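Local structure of polyketide synthase type I (Bacillus amyloliquefaciens, 5KKU) at residues A164-Q169 against L174-L179; T201-S206 against I237-A242; T37-L42 against F222-F227; R26-R31 against V284-M289; Q13-T18 against R31-V36. The protein belongs to the difficidin assembly line, in which this N-terminal dehydratase domain with two hotdog folds probably removes water from carrier-bound polyketide intermediates. All coordinates share one frame; numbering follows the deposited sequence.

Interaction 1: A164-Q169 against L174-L179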
# COMPACT_ATOMS: atom_id res chain seq x y z
N ALA A 164 1.63 11.59 -13.89
CA ALA A 164 1.91 12.90 -13.42
C ALA A 164 1.06 13.31 -12.20
O ALA A 164 0.04 12.74 -11.96
CB ALA A 164 1.76 13.89 -14.54
N VAL A 165 1.47 14.32 -11.46
CA VAL A 165 0.78 14.77 -10.28
C VAL A 165 0.31 16.21 -10.47
O VAL A 165 1.07 17.10 -10.71
CB VAL A 165 1.69 14.65 -9.05
CG1 VAL A 165 0.95 15.04 -7.79
CG2 VAL A 165 2.24 13.26 -8.93
N TYR A 166 -0.97 16.43 -10.29
CA TYR A 166 -1.52 17.74 -10.44
C TYR A 166 -1.85 18.31 -9.09
O TYR A 166 -2.29 17.64 -8.26
CB TYR A 166 -2.77 17.68 -11.27
CG TYR A 166 -2.60 17.19 -12.64
CD1 TYR A 166 -2.61 15.87 -12.92
CD2 TYR A 166 -2.44 18.07 -13.68
CE1 TYR A 166 -2.45 15.42 -14.19
CE2 TYR A 166 -2.30 17.63 -14.96
CZ TYR A 166 -2.29 16.30 -15.20
OH TYR A 166 -2.12 15.89 -16.44
N GLN A 167 -1.62 19.58 -8.92
CA GLN A 167 -1.92 20.27 -7.70
C GLN A 167 -2.82 21.47 -7.96
O GLN A 167 -2.55 22.24 -8.83
CB GLN A 167 -0.63 20.72 -7.04
CG GLN A 167 -0.77 21.05 -5.61
CD GLN A 167 0.51 21.58 -5.03
OE1 GLN A 167 1.20 20.89 -4.33
NE2 GLN A 167 0.83 22.77 -5.36
N LEU A 168 -3.86 21.61 -7.17
CA LEU A 168 -4.75 22.74 -7.31
C LEU A 168 -4.73 23.69 -6.14
O LEU A 168 -5.16 23.33 -5.08
CB LEU A 168 -6.16 22.30 -7.59
CG LEU A 168 -7.18 23.43 -7.61
CD1 LEU A 168 -6.99 24.34 -8.81
CD2 LEU A 168 -8.59 22.97 -7.46
N GLN A 169 -4.18 24.87 -6.29
CA GLN A 169 -4.08 25.86 -5.20
C GLN A 169 -3.38 25.50 -3.94
O GLN A 169 -3.56 26.11 -2.93
CB GLN A 169 -5.40 26.62 -5.06
CG GLN A 169 -5.69 27.54 -6.22
CD GLN A 169 -7.10 28.04 -6.27
OE1 GLN A 169 -7.78 28.07 -5.29
NE2 GLN A 169 -7.54 28.46 -7.42
N LEU A 174 -3.91 15.36 -7.30
CA LEU A 174 -4.44 14.29 -8.14
C LEU A 174 -3.29 13.58 -8.83
O LEU A 174 -2.50 14.21 -9.54
CB LEU A 174 -5.42 14.85 -9.17
CG LEU A 174 -6.30 13.83 -9.89
CD1 LEU A 174 -6.77 12.75 -8.93
CD2 LEU A 174 -7.49 14.51 -10.55
N MET A 175 -3.19 12.27 -8.64
CA MET A 175 -2.11 11.50 -9.24
C MET A 175 -2.59 10.53 -10.32
O MET A 175 -3.26 9.53 -10.02
CB MET A 175 -1.34 10.73 -8.16
CG MET A 175 -0.43 11.61 -7.31
SD MET A 175 0.55 10.66 -6.14
CE MET A 175 -0.74 9.81 -5.23
N GLU A 176 -2.24 10.82 -11.57
CA GLU A 176 -2.61 9.99 -12.67
C GLU A 176 -1.61 8.88 -12.74
O GLU A 176 -0.47 9.10 -12.97
CB GLU A 176 -2.64 10.80 -13.96
CG GLU A 176 -3.25 10.04 -15.11
CD GLU A 176 -3.26 10.82 -16.38
OE1 GLU A 176 -2.25 11.42 -16.68
OE2 GLU A 176 -4.26 10.84 -17.07
N LEU A 177 -2.05 7.67 -12.49
CA LEU A 177 -1.16 6.55 -12.43
C LEU A 177 -1.50 5.46 -13.42
O LEU A 177 -2.63 5.09 -13.55
CB LEU A 177 -1.18 6.01 -11.02
CG LEU A 177 -0.74 7.00 -9.96
CD1 LEU A 177 -1.26 6.66 -8.60
CD2 LEU A 177 0.74 7.00 -9.93
N THR A 178 -0.49 4.94 -14.09
CA THR A 178 -0.63 3.82 -15.00
C THR A 178 0.47 2.80 -14.79
O THR A 178 1.59 3.13 -14.56
CB THR A 178 -0.67 4.24 -16.46
OG1 THR A 178 -1.76 5.10 -16.67
CG2 THR A 178 -0.90 3.11 -17.31
N LEU A 179 0.16 1.53 -14.91
CA LEU A 179 1.14 0.52 -14.78
C LEU A 179 2.06 0.41 -15.98
O LEU A 179 1.75 0.86 -17.03
CB LEU A 179 0.49 -0.81 -14.53
CG LEU A 179 -0.63 -0.85 -13.52
CD1 LEU A 179 -1.28 -2.19 -13.66
CD2 LEU A 179 -0.12 -0.67 -12.13
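Met175 lies alongside Val165 in a non-hydrogen-bonded antiparallel pair, CA to CA 4.5 Å, and both side chains run the same way off one face of the hairpin. From CB of Met175, CG leaves anti to the carbonyl carbon (chi1 -74°), and this lays it against the fork of Val165, 3.5 Å from Val165 CG2 and 3.7 Å from Val165 CG1. The next atom, Met175 SD, is already drawing off at 4.2 Å from Val165 CG2. A bend at the last torsion then takes CE away from strand 162-168 and onto Ala203.

Tyr166 and Leu174 form a hydrogen-bonded pair with their side chains on the other face. Tyr166 N donates to Leu174 O over 2.8 Å, almost straight at 174° and in the carbonyl plane, and Leu174 N returns a bond of 3.0 Å to Tyr166 O. Leu174 O also meets the edge of the Tyr166 ring and takes a CA-H contact from Val165 CA at 3.4 Å, so three groups approach this one oxygen. Glu176 N bonds Ala164 O, whereas the return bond is weak.

The hairpin belongs to the predicted C-terminal hotdog fold. Strand 137-140 pairs with strand 162-168, and strand 236-248 pairs with strand 172-178. Tyr166, Leu174 and Glu176 pack against helix 128-133.

Interaction 2: T201-S206 against I237-A242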
# COMPACT_ATOMS: atom_id res chain seq x y z
N THR A 201 0.14 5.44 -1.78
CA THR A 201 0.62 5.87 -0.49
C THR A 201 1.49 7.09 -0.56
O THR A 201 1.82 7.63 0.44
CB THR A 201 1.36 4.82 0.32
OG1 THR A 201 2.67 4.63 -0.20
CG2 THR A 201 0.66 3.59 0.37
N LEU A 202 1.80 7.53 -1.76
CA LEU A 202 2.57 8.70 -2.00
C LEU A 202 1.72 9.92 -2.11
O LEU A 202 2.20 10.95 -2.38
CB LEU A 202 3.38 8.53 -3.26
CG LEU A 202 4.51 7.52 -3.19
CD1 LEU A 202 5.21 7.35 -4.50
CD2 LEU A 202 5.51 7.93 -2.16
N ALA A 203 0.43 9.78 -1.89
CA ALA A 203 -0.48 10.93 -1.88
C ALA A 203 -0.10 12.06 -0.93
O ALA A 203 0.28 11.85 0.18
CB ALA A 203 -1.89 10.48 -1.59
N GLY A 204 -0.16 13.26 -1.45
CA GLY A 204 0.16 14.43 -0.67
C GLY A 204 1.59 14.83 -0.78
O GLY A 204 1.96 15.77 -0.19
N SER A 205 2.38 14.11 -1.55
CA SER A 205 3.77 14.46 -1.72
C SER A 205 3.98 15.85 -2.30
O SER A 205 4.93 16.51 -1.98
CB SER A 205 4.47 13.44 -2.57
OG SER A 205 4.53 12.20 -1.93
N SER A 206 3.12 16.30 -3.17
CA SER A 206 3.25 17.61 -3.73
C SER A 206 3.01 18.65 -2.65
O SER A 206 3.51 19.71 -2.69
CB SER A 206 2.25 17.74 -4.86
OG SER A 206 1.01 18.19 -4.41
N ILE A 237 -5.62 4.88 -12.90
CA ILE A 237 -6.35 5.42 -11.78
C ILE A 237 -6.00 6.84 -11.41
O ILE A 237 -4.99 7.38 -11.83
CB ILE A 237 -6.25 4.58 -10.53
CG1 ILE A 237 -4.82 4.57 -10.03
CG2 ILE A 237 -6.78 3.19 -10.76
CD1 ILE A 237 -4.65 4.05 -8.65
N TYR A 238 -6.82 7.45 -10.60
CA TYR A 238 -6.63 8.82 -10.20
C TYR A 238 -6.77 8.95 -8.72
O TYR A 238 -7.84 8.97 -8.23
CB TYR A 238 -7.61 9.72 -10.93
CG TYR A 238 -7.50 9.64 -12.41
CD1 TYR A 238 -8.07 8.63 -13.11
CD2 TYR A 238 -6.81 10.57 -13.09
CE1 TYR A 238 -7.93 8.55 -14.45
CE2 TYR A 238 -6.67 10.49 -14.42
CZ TYR A 238 -7.25 9.51 -15.09
OH TYR A 238 -7.08 9.48 -16.39
N THR A 239 -5.65 9.04 -8.06
CA THR A 239 -5.58 9.16 -6.65
C THR A 239 -5.73 10.60 -6.18
O THR A 239 -4.87 11.40 -6.35
CB THR A 239 -4.29 8.49 -6.12
OG1 THR A 239 -4.31 7.10 -6.43
CG2 THR A 239 -4.19 8.66 -4.64
N TYR A 240 -6.83 10.92 -5.56
CA TYR A 240 -7.09 12.21 -5.09
C TYR A 240 -6.79 12.35 -3.61
O TYR A 240 -7.09 11.47 -2.84
CB TYR A 240 -8.53 12.54 -5.36
CG TYR A 240 -9.01 13.78 -4.70
CD1 TYR A 240 -8.89 14.98 -5.32
CD2 TYR A 240 -9.60 13.74 -3.49
CE1 TYR A 240 -9.30 16.11 -4.73
CE2 TYR A 240 -10.02 14.88 -2.89
CZ TYR A 240 -9.88 16.06 -3.53
OH TYR A 240 -10.26 17.19 -2.98
N SER A 241 -6.22 13.46 -3.21
CA SER A 241 -5.87 13.73 -1.85
C SER A 241 -6.03 15.24 -1.51
O SER A 241 -5.78 16.08 -2.31
CB SER A 241 -4.46 13.22 -1.63
OG SER A 241 -3.89 13.59 -0.44
N ALA A 242 -6.54 15.53 -0.33
CA ALA A 242 -6.76 16.90 0.09
C ALA A 242 -5.98 17.35 1.30
O ALA A 242 -5.81 16.66 2.24
CB ALA A 242 -8.22 17.16 0.30
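Ala203 and Ser241 are the closest pair of backbone positions, with CA atoms 6.1 Å apart, and no hydrogen bond links the two segments. Segment 201-206, in the loop after helix 194-200 and near the predicted proton donor Asp198, turns where it nears strand 236-248: a type II beta turn runs from Leu202 to Ser205. Gly204 takes the third position with a positive phi of 92°, as is common in type II turns. Leu202 O holds the turn together. It accepts from Ser205 N at 3.3 Å and from Ser205 OG at 2.7 Å, both donors coming from the same face of its plane.

The turn presents the methyl of Ala203 to the strand, its CB 3.8 Å from Ser241 CB and 4.2 Å from Thr239 CG2. With chi1 at 170°, Ser241 OG swings opposite the strand nitrogen and toward the turn, 3.9 Å from Gly204 N, too long for a bond. Thr239 OG1 bonds Ser200, and Ser241 OG weakly Arg246.

Across the contact, then, the chemistry is van der Waals alone. The polar bonds are made inside the turn or to residues outside the two segments, such as Glu173 of strand 172-178, which accepts from Gly204 N. The apolar contact itself gives the turn no directional hold on the strand.

Interaction 3: T37-L42 against F222-F227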
# COMPACT_ATOMS: atom_id res chain seq x y z
N THR A 37 0.89 -3.95 -0.01
CA THR A 37 0.72 -5.15 -0.76
C THR A 37 -0.22 -6.16 -0.07
O THR A 37 -0.97 -6.83 -0.71
CB THR A 37 2.10 -5.82 -0.98
OG1 THR A 37 2.90 -5.00 -1.80
CG2 THR A 37 1.99 -7.13 -1.59
N LEU A 38 -0.13 -6.26 1.25
CA LEU A 38 -0.93 -7.18 2.04
C LEU A 38 -2.41 -6.89 2.00
O LEU A 38 -3.21 -7.75 2.22
CB LEU A 38 -0.43 -7.27 3.45
CG LEU A 38 1.06 -7.57 3.61
CD1 LEU A 38 1.46 -7.32 5.01
CD2 LEU A 38 1.46 -8.96 3.19
N ILE A 39 -2.77 -5.66 1.69
CA ILE A 39 -4.15 -5.30 1.50
C ILE A 39 -4.78 -6.14 0.37
O ILE A 39 -5.86 -6.64 0.51
CB ILE A 39 -4.34 -3.78 1.26
CG1 ILE A 39 -4.16 -2.99 2.54
CG2 ILE A 39 -5.70 -3.46 0.69
CD1 ILE A 39 -3.99 -1.52 2.39
N ASP A 40 -4.04 -6.31 -0.72
CA ASP A 40 -4.48 -7.15 -1.84
C ASP A 40 -4.61 -8.58 -1.40
O ASP A 40 -5.50 -9.26 -1.77
CB ASP A 40 -3.52 -7.07 -3.01
CG ASP A 40 -3.79 -8.10 -4.08
OD1 ASP A 40 -4.68 -8.00 -4.87
OD2 ASP A 40 -3.09 -9.07 -4.08
N MET A 41 -3.67 -9.07 -0.64
CA MET A 41 -3.70 -10.45 -0.19
C MET A 41 -4.96 -10.75 0.58
O MET A 41 -5.54 -11.75 0.35
CB MET A 41 -2.42 -10.79 0.58
CG MET A 41 -2.31 -12.06 1.39
SD MET A 41 -0.67 -12.38 2.04
CE MET A 41 0.21 -12.23 0.56
N LEU A 42 -5.33 -9.88 1.49
CA LEU A 42 -6.51 -10.05 2.29
C LEU A 42 -7.78 -10.10 1.47
O LEU A 42 -8.61 -10.89 1.70
CB LEU A 42 -6.63 -8.98 3.35
CG LEU A 42 -6.07 -9.38 4.69
CD1 LEU A 42 -4.57 -9.38 4.67
CD2 LEU A 42 -6.58 -8.47 5.76
N PHE A 222 2.41 3.02 8.27
CA PHE A 222 2.29 2.54 9.60
C PHE A 222 0.99 2.30 10.35
O PHE A 222 1.00 1.65 11.34
CB PHE A 222 2.81 3.59 10.55
CG PHE A 222 2.81 3.16 11.97
CD1 PHE A 222 3.20 1.92 12.32
CD2 PHE A 222 2.39 4.00 12.94
CE1 PHE A 222 3.17 1.52 13.62
CE2 PHE A 222 2.37 3.62 14.26
CZ PHE A 222 2.77 2.38 14.59
N MET A 223 -0.11 2.87 9.88
CA MET A 223 -1.45 2.50 10.33
C MET A 223 -2.55 2.88 9.35
O MET A 223 -2.38 3.79 8.54
CB MET A 223 -1.71 3.18 11.68
CG MET A 223 -0.86 2.67 12.83
SD MET A 223 -1.15 3.57 14.37
CE MET A 223 -2.77 2.96 14.80
N ILE A 224 -3.66 2.23 9.25
CA ILE A 224 -4.65 2.78 8.33
C ILE A 224 -5.96 2.65 9.03
O ILE A 224 -6.26 1.60 9.45
CB ILE A 224 -4.69 2.06 6.94
CG1 ILE A 224 -3.50 2.41 6.08
CG2 ILE A 224 -5.95 2.40 6.17
CD1 ILE A 224 -3.39 1.61 4.81
N ASP A 225 -6.70 3.71 9.20
CA ASP A 225 -7.94 3.60 9.95
C ASP A 225 -8.97 2.81 9.19
O ASP A 225 -9.59 1.94 9.71
CB ASP A 225 -8.49 4.94 10.37
CG ASP A 225 -7.99 5.38 11.70
OD1 ASP A 225 -7.10 4.75 12.26
OD2 ASP A 225 -8.46 6.37 12.21
N ARG A 226 -9.14 3.11 7.91
CA ARG A 226 -10.01 2.37 7.05
C ARG A 226 -9.55 2.35 5.62
O ARG A 226 -9.14 3.36 5.10
CB ARG A 226 -11.46 2.87 7.14
CG ARG A 226 -12.39 2.11 6.24
CD ARG A 226 -13.86 2.42 6.42
NE ARG A 226 -14.25 3.43 5.47
CZ ARG A 226 -14.93 3.20 4.38
NH1 ARG A 226 -15.36 1.99 4.11
NH2 ARG A 226 -15.20 4.18 3.60
N PHE A 227 -9.63 1.20 4.99
CA PHE A 227 -9.44 1.06 3.57
C PHE A 227 -10.54 0.21 2.99
O PHE A 227 -10.89 -0.78 3.54
CB PHE A 227 -8.08 0.47 3.22
CG PHE A 227 -7.74 0.55 1.79
CD1 PHE A 227 -8.13 -0.41 0.94
CD2 PHE A 227 -7.00 1.61 1.29
CE1 PHE A 227 -7.83 -0.33 -0.39
CE2 PHE A 227 -6.69 1.68 -0.04
CZ PHE A 227 -7.12 0.71 -0.89
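Ile39 carries the whole contact from the helix, sending its two branches to different residues of the strand segment. Its CG1 lies anti to the carbonyl carbon (chi1 -74°) and its chi2 of 166° extends the chain, so CD1 becomes the far tip and CG2 a separate shoulder. CD1 of Ile39 meets CD1 of Ile224 tip to tip at 4.0 Å. Ile224, in nearly the same conformation, reaches out to meet it.

The shoulder serves Phe227. Ile39 CG2 sits 3.9 Å from Phe227 CD1 and equally 3.9 Å from Phe227 CE1. Both branches lie on the same face of the ring, CG2 near the CD1-CE1 rim and CD1 nearer the middle. The two side chains cross at about a right angle. For Phe227, CG anti to the backbone N (chi1 -169°) swings the ring out toward the helix.

The chain turns a corner at Asp225, where Asp225 and Arg226 form a classic beta bulge opposite Glu277; this is consistent with Ile224 and Phe227 both pointing at Ile39. The contact is wholly apolar and buried. Helix 37-49 of the predicted N-terminal hotdog fold packs here on strand 219-229 of the C-terminal one, consistent with the double-hotdog architecture of polyketide synthase dehydratases. Strands 55-62 and 272-283 border that strand, putting Ile60, Phe62, Cys276 and Leu279 around Ile224, with Cys276 also against Phe227.

Interaction 4: R26-R31 against V284-M289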
# COMPACT_ATOMS: atom_id res chain seq x y z
N ARG A 26 13.16 -2.32 -3.88
CA ARG A 26 14.25 -2.56 -2.99
C ARG A 26 14.62 -1.33 -2.18
O ARG A 26 14.65 -0.28 -2.68
CB ARG A 26 15.45 -3.16 -3.72
CG ARG A 26 15.12 -4.02 -4.93
CD ARG A 26 16.35 -4.61 -5.56
NE ARG A 26 16.01 -5.49 -6.63
CZ ARG A 26 16.86 -6.14 -7.41
NH1 ARG A 26 18.15 -6.06 -7.24
NH2 ARG A 26 16.38 -6.88 -8.35
N VAL A 27 14.82 -1.50 -0.90
CA VAL A 27 15.26 -0.45 -0.04
C VAL A 27 16.69 -0.69 0.47
O VAL A 27 16.94 -1.66 1.11
CB VAL A 27 14.29 -0.32 1.09
CG1 VAL A 27 14.70 0.78 2.05
CG2 VAL A 27 12.88 -0.17 0.58
N HIS A 28 17.60 0.20 0.21
CA HIS A 28 19.03 -0.06 0.32
C HIS A 28 19.44 -1.38 -0.32
O HIS A 28 20.14 -2.14 0.24
CB HIS A 28 19.53 0.01 1.75
CG HIS A 28 19.47 1.36 2.38
ND1 HIS A 28 18.42 1.75 3.16
CD2 HIS A 28 20.35 2.38 2.39
CE1 HIS A 28 18.65 2.95 3.63
NE2 HIS A 28 19.80 3.36 3.16
N GLN A 29 18.98 -1.61 -1.51
CA GLN A 29 19.42 -2.75 -2.26
C GLN A 29 18.95 -4.06 -1.69
O GLN A 29 19.45 -5.06 -2.04
CB GLN A 29 20.95 -2.71 -2.50
CG GLN A 29 21.34 -1.77 -3.63
CD GLN A 29 22.81 -1.74 -3.98
OE1 GLN A 29 23.62 -1.16 -3.26
NE2 GLN A 29 23.16 -2.31 -5.09
N ILE A 30 18.00 -4.00 -0.80
CA ILE A 30 17.41 -5.19 -0.24
C ILE A 30 15.96 -5.32 -0.71
O ILE A 30 15.26 -4.37 -0.70
CB ILE A 30 17.52 -5.23 1.27
CG1 ILE A 30 18.97 -5.28 1.70
CG2 ILE A 30 16.75 -6.38 1.82
CD1 ILE A 30 19.17 -4.69 3.05
N ARG A 31 15.56 -6.52 -1.11
CA ARG A 31 14.20 -6.76 -1.57
C ARG A 31 13.24 -6.91 -0.39
O ARG A 31 13.40 -7.79 0.45
CB ARG A 31 14.14 -8.01 -2.45
CG ARG A 31 15.01 -7.92 -3.70
CD ARG A 31 14.82 -9.14 -4.59
NE ARG A 31 15.86 -9.24 -5.61
CZ ARG A 31 15.79 -10.04 -6.67
NH1 ARG A 31 14.73 -10.82 -6.85
NH2 ARG A 31 16.79 -10.07 -7.54
N VAL A 284 11.61 7.49 9.01
CA VAL A 284 12.54 6.55 9.64
C VAL A 284 13.93 7.12 9.57
O VAL A 284 14.23 7.78 8.62
CB VAL A 284 12.46 5.14 9.03
CG1 VAL A 284 13.36 4.18 9.75
CG2 VAL A 284 11.04 4.64 9.07
N ARG A 285 14.77 6.89 10.56
CA ARG A 285 16.15 7.25 10.48
C ARG A 285 16.81 6.32 9.48
O ARG A 285 16.53 5.18 9.49
CB ARG A 285 16.80 7.01 11.83
CG ARG A 285 16.68 8.09 12.88
CD ARG A 285 16.56 9.47 12.23
NE ARG A 285 17.48 9.59 11.12
CZ ARG A 285 17.14 10.04 9.94
NH1 ARG A 285 15.90 10.44 9.70
NH2 ARG A 285 18.05 10.09 8.98
N GLN A 286 17.60 6.76 8.53
CA GLN A 286 18.42 5.91 7.71
C GLN A 286 19.18 4.77 8.39
O GLN A 286 19.12 3.65 7.97
CB GLN A 286 19.45 6.81 7.08
CG GLN A 286 19.07 7.43 5.77
CD GLN A 286 20.10 7.22 4.68
OE1 GLN A 286 21.23 6.79 4.92
NE2 GLN A 286 19.70 7.53 3.48
N ALA A 287 19.88 5.14 9.44
CA ALA A 287 20.70 4.24 10.14
C ALA A 287 19.93 3.14 10.83
O ALA A 287 20.34 2.02 10.84
CB ALA A 287 21.58 5.01 11.09
N ASN A 288 18.79 3.49 11.37
CA ASN A 288 17.87 2.52 11.92
C ASN A 288 17.31 1.55 10.85
O ASN A 288 17.26 0.37 11.06
CB ASN A 288 16.72 3.22 12.62
CG ASN A 288 17.15 4.15 13.72
OD1 ASN A 288 18.29 4.19 14.11
ND2 ASN A 288 16.22 4.91 14.19
N MET A 289 16.93 2.05 9.81
CA MET A 289 16.47 1.28 8.66
C MET A 289 17.56 0.39 8.09
O MET A 289 17.32 -0.78 7.78
CB MET A 289 15.93 2.21 7.57
CG MET A 289 15.35 1.47 6.37
SD MET A 289 14.62 2.57 5.15
CE MET A 289 13.04 2.94 5.93
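Met289 SD and Gln286 OE1 both lie at the edge of the His28 imidazole, near its plane, while the ring stacks on that of His152. Met289 SD is 5.2 Å from the ring centroid and 85° off the normal, a Met-aromatic contact made at the edge, with His28 CE1 the nearest ring atom at 4.3 Å. Gln286 sets its amide at the NE2 edge, nearly perpendicular to the imidazole, the two planes 84° apart. Its OE1 stays 4.1 Å from His28 NE2, so this is packing with no hydrogen bond. A bend at chi2 of Gln286 carries the amide back toward the ring.

Met289 also reaches Val27. With CG anti to the backbone N, the methionine runs out from the helix as far as SD, which touches Val27 CG1 at 3.6 Å; the two side chains cross at about a right angle. The sulfur thus touches both an aliphatic branch and an imidazole edge, which lie about 75° apart as seen from it.

Val27 and His28 owe their positions to a type I' turn from Val27 to Ile30, closed by Ile30 N to Val27 O at 3.2 Å, with Val27 N returning a bond to Ile30 O. This two-residue beta hairpin connects strands 25-27 and 30-33 just after the predicted proton acceptor His25. Against it lies the first turn of helix 286-297, with Arg285 at the N-cap position. Further along that helix, Leu293 contacts Val27 and Ile30, while Met289 also packs on Ile220 of strand 219-229.

Interaction 5: Q13-T18 against R31-V36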
# COMPACT_ATOMS: atom_id res chain seq x y z
N GLN A 13 0.25 -18.19 2.16
CA GLN A 13 0.65 -17.49 0.95
C GLN A 13 2.16 -17.49 0.79
O GLN A 13 2.85 -17.45 1.73
CB GLN A 13 0.14 -16.09 0.99
CG GLN A 13 -1.35 -15.93 0.92
CD GLN A 13 -1.88 -16.19 -0.43
OE1 GLN A 13 -1.75 -15.38 -1.30
NE2 GLN A 13 -2.41 -17.34 -0.62
N LYS A 14 2.63 -17.51 -0.43
CA LYS A 14 4.06 -17.55 -0.68
C LYS A 14 4.63 -16.31 -1.31
O LYS A 14 4.21 -15.91 -2.33
CB LYS A 14 4.39 -18.73 -1.57
CG LYS A 14 3.79 -20.02 -1.11
CD LYS A 14 4.45 -21.17 -1.80
CE LYS A 14 4.06 -22.48 -1.16
NZ LYS A 14 2.59 -22.59 -1.05
N ILE A 15 5.59 -15.69 -0.69
CA ILE A 15 6.31 -14.58 -1.28
C ILE A 15 7.75 -14.99 -1.58
O ILE A 15 8.57 -14.99 -0.74
CB ILE A 15 6.34 -13.36 -0.37
CG1 ILE A 15 4.96 -12.85 -0.05
CG2 ILE A 15 7.16 -12.26 -0.97
CD1 ILE A 15 4.08 -12.58 -1.24
N SER A 16 8.03 -15.36 -2.80
CA SER A 16 9.38 -15.75 -3.16
C SER A 16 10.29 -14.60 -3.52
O SER A 16 9.84 -13.55 -3.82
CB SER A 16 9.35 -16.76 -4.26
OG SER A 16 8.83 -16.19 -5.42
N HIS A 17 11.57 -14.83 -3.49
CA HIS A 17 12.59 -13.85 -3.84
C HIS A 17 12.44 -13.34 -5.26
O HIS A 17 12.78 -12.24 -5.53
CB HIS A 17 14.00 -14.44 -3.58
CG HIS A 17 15.12 -13.48 -3.77
ND1 HIS A 17 15.30 -12.39 -2.97
CD2 HIS A 17 16.12 -13.46 -4.66
CE1 HIS A 17 16.36 -11.74 -3.36
NE2 HIS A 17 16.87 -12.35 -4.40
N THR A 18 11.90 -14.17 -6.15
CA THR A 18 11.67 -13.83 -7.54
C THR A 18 10.35 -13.15 -7.84
O THR A 18 10.07 -12.79 -8.94
CB THR A 18 11.84 -15.01 -8.50
OG1 THR A 18 11.00 -16.07 -8.11
CG2 THR A 18 13.25 -15.48 -8.52
N ARG A 31 15.56 -6.52 -1.11
CA ARG A 31 14.20 -6.76 -1.57
C ARG A 31 13.24 -6.91 -0.39
O ARG A 31 13.40 -7.79 0.45
CB ARG A 31 14.14 -8.01 -2.45
CG ARG A 31 15.01 -7.92 -3.70
CD ARG A 31 14.82 -9.14 -4.59
NE ARG A 31 15.86 -9.24 -5.61
CZ ARG A 31 15.79 -10.04 -6.67
NH1 ARG A 31 14.73 -10.82 -6.85
NH2 ARG A 31 16.79 -10.07 -7.54
N VAL A 32 12.23 -6.04 -0.34
CA VAL A 32 11.24 -6.08 0.73
C VAL A 32 9.83 -6.12 0.16
O VAL A 32 9.61 -5.92 -1.03
CB VAL A 32 11.37 -4.85 1.65
CG1 VAL A 32 10.36 -4.94 2.79
CG2 VAL A 32 12.79 -4.76 2.20
N LEU A 33 8.86 -6.39 1.03
CA LEU A 33 7.46 -6.47 0.62
C LEU A 33 6.68 -5.26 1.11
O LEU A 33 6.52 -5.05 2.32
CB LEU A 33 6.82 -7.76 1.15
CG LEU A 33 5.39 -8.04 0.67
CD1 LEU A 33 5.28 -7.86 -0.84
CD2 LEU A 33 4.96 -9.44 1.08
N PRO A 34 6.17 -4.42 0.11
CA PRO A 34 5.42 -3.26 0.62
C PRO A 34 4.31 -3.68 1.58
O PRO A 34 3.61 -4.66 1.32
CB PRO A 34 4.82 -2.64 -0.64
CG PRO A 34 5.82 -2.92 -1.69
CD PRO A 34 6.18 -4.34 -1.42
N GLY A 35 4.15 -2.94 2.67
CA GLY A 35 3.12 -3.24 3.65
C GLY A 35 1.73 -3.21 3.06
O GLY A 35 0.86 -3.99 3.45
N VAL A 36 1.51 -2.31 2.11
CA VAL A 36 0.23 -2.17 1.47
C VAL A 36 -0.09 -3.30 0.51
O VAL A 36 -1.20 -3.54 0.23
CB VAL A 36 0.04 -0.81 0.77
CG1 VAL A 36 -0.13 0.28 1.77
CG2 VAL A 36 1.12 -0.50 -0.24
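His17 O receives the polar bond of this contact, from Arg31 NH1 at 2.7 Å. The bond is short but bent, with an N-H...O angle of 131°, and the donor stands above the carbonyl plane. That skew fits the second hold on the arginine: its guanidinium lies flat on the His17 ring, centres 3.9 Å apart and planes at 14°. His17 NE2 sits over the middle of the guanidinium, 3.4 Å from Arg31 CZ, while Arg31 NH1 covers the ring nearer its rim. The aliphatic part joins in, Arg31 CD reaching within 3.3 Å of His17 CE1. One residue thus grips Arg31 by both its backbone and its ring, the latter in a flat guanidinium-imidazole stack. The hydrogen bond between His17 ND1 and Thr68 OG1 restrains the ring's own rotation.

Nearer strand 9-15, Ile15 and Leu33 cross at about a right angle. Leu33 CD2 nestles among the branches of Ile15, closest to Ile15 CG1 at 3.6 Å.

Within the predicted N-terminal hotdog fold, the contact connects strand 9-15 and its following loop to strand 30-33. Helix 20-23 packs on Arg31 and Leu33, strand 73-83 borders Ile15, and Leu38 of helix 37-49 lies against Leu33.

How the interactions relate
Interactions 1 and 2 lie in the predicted C-terminal hotdog fold, about 7 Å apart between centres, joined by the pairing of strands 172-178 and 236-248. Interaction 5 belongs to the predicted N-terminal fold, about 27 Å from interaction 1 between centres and across the chain's centre. Interactions 3 and 4 each join the two folds, and along the sequence interactions 1 and 2 fall inside the loop that interaction 4 closes. Interactions 4 and 5 share Arg31 on strand 30-33, which leads into helix 37-49 of interaction 3. Thr201 of interaction 2 touches Val36 of interaction 5. Interactions 3 and 4 thus join the two halves that each carry one predicted catalytic residue, His25 and Asp198.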